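Local coordinates for protein RavA (Legionella pneumophila str. Paris, PDB 6WO6) that is an all-helical effector of Legionella pneumophila, associated with cell invasion and probably acting inside the host cell, at residues L181-F190 with I217-P226; C284-P292 with E322-E330. The protein carries 2 engineered substitutions. All coordinates share one frame; numbering follows the deposited sequence.

Interaction 1: residues L181-F190 with I217-P226; sequences LLGDRPDQFF and IAGKLALRTP
Pro186 sets its ring into the side of helix 214-224, with CG 3.7 Å from CB of Lys220 and equally 3.7 Å from CD2 of Leu221. The ring lies across the root of the lysine at about a right angle, whereas ring and leucine side chain lie side by side, running opposite ways. CD2 of Leu221 then reaches under the start of the following residue, 3.5 Å from the backbone N of Asp187. Further back, Ile217 spreads its two branches over the end of helix 162-181: CG2 meets CD1 of Leu181 at 3.8 Å, and CD1 meets CD2 of Leu182. The extended first part of the Lys220 chain brings its CD to 3.4 Å from the carbonyl O of Gly183, and the bend at chi4 (71°) redirects only NZ.

The polar side is organised by an ion pair within the loop. Arg185 holds Asp187 side-on, NE to OD1 and NH2 to OD2 (2.9 Å), nearly in the guanidinium plane and on the syn lone pairs. Asp187 can receive it because chi1, at 55°, tucks the carboxylate between its own backbone N and carbonyl. The paired group rests on the stem of Arg224, with Arg185 NE 3.7 Å from Arg224 CB, and the two guanidinium planes stand 62° apart. Arg224 instead turns one face to the carbonyl O of Asp184; NH1 comes close there, but the angle is too poor for a hydrogen bond. Beyond it, CB of Asp187 packs on OG1 of Thr225.

The contact thus seats the link between helices 162-181 and 188-191 along helix 214-224. The Phe190 ring packs on Val233, Ile237 and Phe240 of helix 230-240, while Leu221 also packs on Val251 of helix 246-265.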
# COMPACT_ATOMS: atom_id res chain seq x y z
N LEU A 181 2.17 8.43 11.21
CA LEU A 181 2.65 9.47 10.29
C LEU A 181 1.69 10.64 10.21
O LEU A 181 2.11 11.80 10.22
CB LEU A 181 2.89 8.88 8.91
CG LEU A 181 3.60 9.81 7.92
CD1 LEU A 181 4.90 10.32 8.51
CD2 LEU A 181 3.86 9.10 6.60
N LEU A 182 0.39 10.36 10.15
CA LEU A 182 -0.62 11.41 10.09
C LEU A 182 -1.09 11.85 11.47
O LEU A 182 -2.10 12.57 11.56
CB LEU A 182 -1.82 10.93 9.26
CG LEU A 182 -1.59 10.79 7.76
CD1 LEU A 182 -2.77 10.11 7.09
CD2 LEU A 182 -1.33 12.15 7.13
N GLY A 183 -0.40 11.45 12.53
CA GLY A 183 -0.77 11.80 13.88
C GLY A 183 0.04 12.95 14.45
O GLY A 183 0.76 13.66 13.74
N ASP A 184 -0.07 13.12 15.77
CA ASP A 184 0.65 14.17 16.47
C ASP A 184 2.12 13.84 16.71
O ASP A 184 2.89 14.75 17.05
CB ASP A 184 -0.03 14.47 17.81
CG ASP A 184 -1.36 15.19 17.65
OD1 ASP A 184 -1.50 15.96 16.68
OD2 ASP A 184 -2.25 14.98 18.50
N ARG A 185 2.52 12.59 16.55
CA ARG A 185 3.92 12.18 16.74
C ARG A 185 4.41 11.41 15.52
O ARG A 185 4.71 10.22 15.60
CB ARG A 185 4.05 11.33 18.01
CG ARG A 185 3.82 12.08 19.31
CD ARG A 185 4.85 13.19 19.50
NE ARG A 185 6.21 12.69 19.37
CZ ARG A 185 6.99 12.34 20.39
NH1 ARG A 185 6.53 12.45 21.63
NH2 ARG A 185 8.22 11.90 20.17
N PRO A 186 4.53 12.08 14.36
CA PRO A 186 4.94 11.37 13.14
C PRO A 186 6.37 10.86 13.17
O PRO A 186 6.74 10.07 12.29
CB PRO A 186 4.75 12.42 12.04
CG PRO A 186 4.86 13.73 12.74
CD PRO A 186 4.28 13.51 14.11
N ASP A 187 7.19 11.28 14.14
CA ASP A 187 8.54 10.72 14.25
C ASP A 187 8.50 9.26 14.71
O ASP A 187 9.43 8.50 14.43
CB ASP A 187 9.38 11.55 15.22
CG ASP A 187 8.73 11.70 16.58
OD1 ASP A 187 7.62 12.27 16.64
OD2 ASP A 187 9.32 11.25 17.59
N GLN A 188 7.44 8.87 15.42
CA GLN A 188 7.33 7.50 15.90
C GLN A 188 7.10 6.52 14.75
O GLN A 188 7.42 5.33 14.88
CB GLN A 188 6.21 7.39 16.93
CG GLN A 188 6.49 8.16 18.21
CD GLN A 188 5.30 8.22 19.14
OE1 GLN A 188 4.17 7.95 18.74
NE2 GLN A 188 5.55 8.56 20.40
N PHE A 189 6.56 7.00 13.63
CA PHE A 189 6.47 6.16 12.44
C PHE A 189 7.85 5.64 12.04
O PHE A 189 7.99 4.49 11.60
CB PHE A 189 5.85 6.95 11.28
CG PHE A 189 5.72 6.16 10.01
CD1 PHE A 189 4.60 5.38 9.77
CD2 PHE A 189 6.72 6.19 9.04
CE1 PHE A 189 4.47 4.65 8.60
CE2 PHE A 189 6.60 5.46 7.87
CZ PHE A 189 5.48 4.69 7.65
N PHE A 190 8.87 6.47 12.20
CA PHE A 190 10.23 6.11 11.82
C PHE A 190 11.02 5.48 12.95
O PHE A 190 11.88 4.62 12.70
CB PHE A 190 10.97 7.35 11.31
CG PHE A 190 10.30 8.01 10.13
CD1 PHE A 190 9.27 8.91 10.33
CD2 PHE A 190 10.71 7.73 8.84
CE1 PHE A 190 8.65 9.52 9.24
CE2 PHE A 190 10.09 8.33 7.76
CZ PHE A 190 9.06 9.23 7.96
N ILE A 217 2.66 17.42 8.12
CA ILE A 217 3.53 16.34 8.60
C ILE A 217 4.94 16.87 8.82
O ILE A 217 5.58 16.53 9.82
CB ILE A 217 3.51 15.16 7.61
CG1 ILE A 217 2.09 14.65 7.40
CG2 ILE A 217 4.41 14.03 8.10
CD1 ILE A 217 1.95 13.72 6.22
N ALA A 218 5.43 17.70 7.90
CA ALA A 218 6.78 18.24 8.04
C ALA A 218 6.88 19.16 9.25
O ALA A 218 7.89 19.14 9.97
CB ALA A 218 7.19 18.97 6.77
N GLY A 219 5.85 19.97 9.49
CA GLY A 219 5.85 20.82 10.67
C GLY A 219 5.88 20.02 11.95
O GLY A 219 6.68 20.29 12.86
N LYS A 220 5.01 19.00 12.05
CA LYS A 220 5.00 18.16 13.24
C LYS A 220 6.30 17.38 13.41
O LYS A 220 6.76 17.18 14.54
CB LYS A 220 3.81 17.20 13.21
CG LYS A 220 2.45 17.90 13.20
CD LYS A 220 1.35 16.96 13.67
CE LYS A 220 -0.03 17.57 13.47
NZ LYS A 220 -0.40 17.62 12.03
N LEU A 221 6.92 16.96 12.30
CA LEU A 221 8.21 16.29 12.38
C LEU A 221 9.28 17.23 12.93
O LEU A 221 9.99 16.89 13.87
CB LEU A 221 8.62 15.75 11.01
CG LEU A 221 7.98 14.43 10.58
CD1 LEU A 221 8.41 14.07 9.16
CD2 LEU A 221 8.37 13.33 11.55
N ALA A 222 9.39 18.42 12.34
CA ALA A 222 10.37 19.39 12.82
C ALA A 222 10.14 19.74 14.28
O ALA A 222 11.09 20.02 15.01
CB ALA A 222 10.33 20.66 11.96
N LEU A 223 8.88 19.72 14.73
CA LEU A 223 8.59 20.10 16.11
C LEU A 223 8.92 18.98 17.09
O LEU A 223 9.55 19.22 18.13
CB LEU A 223 7.12 20.52 16.24
CG LEU A 223 6.68 20.96 17.63
CD1 LEU A 223 7.52 22.12 18.13
CD2 LEU A 223 5.20 21.32 17.63
N ARG A 224 8.51 17.74 16.79
CA ARG A 224 8.56 16.67 17.79
C ARG A 224 9.71 15.69 17.62
O ARG A 224 10.00 14.94 18.56
CB ARG A 224 7.24 15.88 17.78
CG ARG A 224 5.99 16.71 17.55
CD ARG A 224 5.57 17.52 18.77
NE ARG A 224 4.34 18.26 18.51
CZ ARG A 224 3.12 17.81 18.79
NH1 ARG A 224 2.96 16.62 19.37
NH2 ARG A 224 2.05 18.55 18.51
N THR A 225 10.37 15.66 16.46
CA THR A 225 11.46 14.69 16.27
C THR A 225 12.64 15.03 17.17
O THR A 225 13.04 16.20 17.25
CB THR A 225 11.92 14.68 14.81
OG1 THR A 225 10.80 14.49 13.94
CG2 THR A 225 12.92 13.55 14.57
N PRO A 226 13.21 14.06 17.87
CA PRO A 226 14.45 14.32 18.61
C PRO A 226 15.61 14.58 17.66
O PRO A 226 15.65 14.07 16.54
CB PRO A 226 14.66 13.03 19.42
CG PRO A 226 13.32 12.37 19.45
CD PRO A 226 12.68 12.71 18.14

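Interaction 2: residues C284-P292 with E322-E330; sequences CLEFAILFP and EMINGAAHE
Leu285 and Ala288 face Ile324 and Ala328 in the same chain order, their CA atoms 5.6 Å apart for Leu285 and Ile324 and 5.1 Å for Ala288 and Ala328, with a type I turn from Phe287 to Leu290 carrying the first segment round a corner. Ile324 fills the inside of that corner with both branches. Its CG2, held anti to the backbone N, sits over one face of the Phe291 ring, displaced toward the rim: a CH-pi contact 3.7 Å from the ring centroid and 20° off the normal. The other branch points to the preceding helix, where CD1 lies 3.5 Å from CB of Cys284.

In fold terms these are two short helices, 281-286 and 290-294, joined by a tight turn and packed against the end of helix 311-327, the last helix of this all-alpha chain. Ala288, at the turn, is small enough to let the backbones close up: its CB rests on the carbonyl O of Ile324 and stands 3.8 Å from CB of Ala327. Leu285 reaches over at a slant to Met323, and its CD2 branch does the touching, 3.6 Å from CB of Ala327 and a little farther from CG of Met323. Just past the helix end, CB of Ala328 meets CG of Pro292 at 3.9 Å; OD1 of Asn325, from the last turn of the helix, passes the same ring carbon.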
# COMPACT_ATOMS: atom_id res chain seq x y z
N CYS A 284 7.76 30.76 7.17
CA CYS A 284 7.35 30.81 8.57
C CYS A 284 5.88 30.44 8.73
O CYS A 284 5.51 29.74 9.68
CB CYS A 284 7.61 32.20 9.14
SG CYS A 284 9.36 32.65 9.30
N LEU A 285 5.03 30.89 7.80
CA LEU A 285 3.61 30.54 7.86
C LEU A 285 3.40 29.05 7.60
O LEU A 285 2.57 28.42 8.26
CB LEU A 285 2.82 31.38 6.87
CG LEU A 285 2.70 32.88 7.10
CD1 LEU A 285 1.93 33.53 5.96
CD2 LEU A 285 2.04 33.18 8.43
N GLU A 286 4.13 28.49 6.64
CA GLU A 286 3.96 27.08 6.29
C GLU A 286 4.24 26.18 7.48
O GLU A 286 3.66 25.09 7.59
CB GLU A 286 4.86 26.72 5.12
CG GLU A 286 4.59 25.35 4.50
CD GLU A 286 5.51 25.05 3.33
OE1 GLU A 286 6.56 25.71 3.20
OE2 GLU A 286 5.17 24.15 2.52
N PHE A 287 5.12 26.61 8.38
CA PHE A 287 5.54 25.83 9.55
C PHE A 287 5.34 26.63 10.83
O PHE A 287 6.17 26.60 11.74
CB PHE A 287 7.00 25.40 9.40
CG PHE A 287 7.25 24.56 8.18
CD1 PHE A 287 6.41 23.50 7.87
CD2 PHE A 287 8.32 24.83 7.35
CE1 PHE A 287 6.64 22.72 6.74
CE2 PHE A 287 8.56 24.06 6.22
CZ PHE A 287 7.72 23.01 5.91
N ALA A 288 4.21 27.35 10.91
CA ALA A 288 3.97 28.24 12.04
C ALA A 288 3.92 27.49 13.36
O ALA A 288 4.24 28.06 14.41
CB ALA A 288 2.67 29.01 11.82
N ILE A 289 3.54 26.20 13.33
CA ILE A 289 3.44 25.40 14.55
C ILE A 289 4.75 25.39 15.33
O ILE A 289 4.75 25.15 16.54
CB ILE A 289 2.99 23.97 14.19
CG1 ILE A 289 2.56 23.20 15.44
CG2 ILE A 289 4.10 23.22 13.46
CD1 ILE A 289 2.11 21.79 15.15
N LEU A 290 5.87 25.66 14.66
CA LEU A 290 7.16 25.65 15.34
C LEU A 290 7.30 26.78 16.34
O LEU A 290 8.03 26.64 17.33
CB LEU A 290 8.29 25.73 14.31
CG LEU A 290 8.67 24.44 13.59
CD1 LEU A 290 9.66 24.72 12.48
CD2 LEU A 290 9.25 23.46 14.58
N PHE A 291 6.61 27.91 16.13
CA PHE A 291 7.00 29.14 16.81
C PHE A 291 6.55 29.26 18.27
O PHE A 291 7.37 29.64 19.12
CB PHE A 291 6.53 30.35 16.01
CG PHE A 291 7.36 30.62 14.79
CD1 PHE A 291 7.15 29.92 13.62
CD2 PHE A 291 8.38 31.56 14.84
CE1 PHE A 291 7.93 30.16 12.50
CE2 PHE A 291 9.16 31.81 13.72
CZ PHE A 291 8.93 31.11 12.55
N PRO A 292 5.28 28.97 18.62
CA PRO A 292 4.88 29.13 20.03
C PRO A 292 5.72 28.32 21.00
O PRO A 292 6.05 28.82 22.09
CB PRO A 292 3.42 28.68 20.03
CG PRO A 292 2.95 28.95 18.65
CD PRO A 292 4.13 28.62 17.77
N GLU A 322 3.27 38.36 15.04
CA GLU A 322 1.87 38.20 15.52
C GLU A 322 1.07 37.46 14.45
O GLU A 322 0.19 36.69 14.81
CB GLU A 322 1.29 39.58 15.82
CG GLU A 322 -0.20 39.56 16.13
CD GLU A 322 -0.96 40.79 15.66
OE1 GLU A 322 -0.97 41.06 14.44
OE2 GLU A 322 -1.53 41.49 16.51
N MET A 323 1.40 37.72 13.20
CA MET A 323 0.75 37.00 12.08
C MET A 323 1.20 35.55 12.10
O MET A 323 0.36 34.68 11.91
CB MET A 323 1.15 37.62 10.75
CG MET A 323 1.17 36.63 9.64
SD MET A 323 0.75 37.50 8.15
CE MET A 323 -0.83 38.19 8.64
N ILE A 324 2.49 35.31 12.28
CA ILE A 324 2.96 33.92 12.33
C ILE A 324 2.30 33.18 13.49
O ILE A 324 1.88 32.02 13.35
CB ILE A 324 4.49 33.87 12.43
CG1 ILE A 324 5.13 34.37 11.13
CG2 ILE A 324 4.96 32.46 12.75
CD1 ILE A 324 6.56 34.79 11.29
N ASN A 325 2.18 33.84 14.64
CA ASN A 325 1.51 33.21 15.78
C ASN A 325 0.04 32.97 15.49
O ASN A 325 -0.54 31.98 15.95
CB ASN A 325 1.70 34.06 17.03
CG ASN A 325 2.13 33.24 18.23
OD1 ASN A 325 3.33 33.01 18.43
ND2 ASN A 325 1.17 32.80 19.03
N GLY A 326 -0.60 33.88 14.75
CA GLY A 326 -1.98 33.67 14.35
C GLY A 326 -2.15 32.52 13.38
O GLY A 326 -3.18 31.84 13.40
N ALA A 327 -1.16 32.29 12.52
CA ALA A 327 -1.21 31.13 11.63
C ALA A 327 -1.10 29.83 12.41
O ALA A 327 -1.65 28.80 11.99
CB ALA A 327 -0.11 31.22 10.57
N ALA A 328 -0.38 29.84 13.53
CA ALA A 328 -0.45 28.73 14.47
C ALA A 328 -1.82 28.73 15.14
O ALA A 328 -2.65 29.61 14.93
CB ALA A 328 0.68 28.84 15.49
N HIS A 329 -2.06 27.71 15.97
CA HIS A 329 -3.40 27.45 16.51
C HIS A 329 -4.40 27.29 15.36
O HIS A 329 -5.53 27.77 15.43
CB HIS A 329 -3.85 28.53 17.49
CG HIS A 329 -2.75 29.06 18.36
ND1 HIS A 329 -2.19 30.31 18.18
CD2 HIS A 329 -2.11 28.50 19.41
CE1 HIS A 329 -1.25 30.50 19.09
NE2 HIS A 329 -1.18 29.42 19.85
N GLU A 330 -3.96 26.64 14.29
CA GLU A 330 -4.79 26.40 13.12
C GLU A 330 -4.30 25.15 12.39
O GLU A 330 -3.18 24.69 12.63
CB GLU A 330 -4.76 27.61 12.17
CG GLU A 330 -6.04 28.42 12.15
CD GLU A 330 -6.03 29.49 11.07
OE1 GLU A 330 -4.97 29.70 10.44
OE2 GLU A 330 -7.09 30.12 10.84

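Overall arrangement
Both contacts are partly buried, and they follow one another along the chain, their centres about 17 Å apart and on the same side of the molecule's centre. They meet directly: Leu290 packs on Ala222 and Leu223, Ile289 on Leu223, and Phe287 on Ala218, so helix 214-224 bears the loop at 181-190 on one flank and the 284-292 corner on another. Helix 246-265 touches both. Interaction 1 mixes apolar packing with arginine, lysine and aspartate groups, including an ion pair within the loop whose aspartate, Asp187, is buried; interaction 2 is almost wholly apolar and lies farther out, its centre about 33 Å from the chain centre against 20 Å.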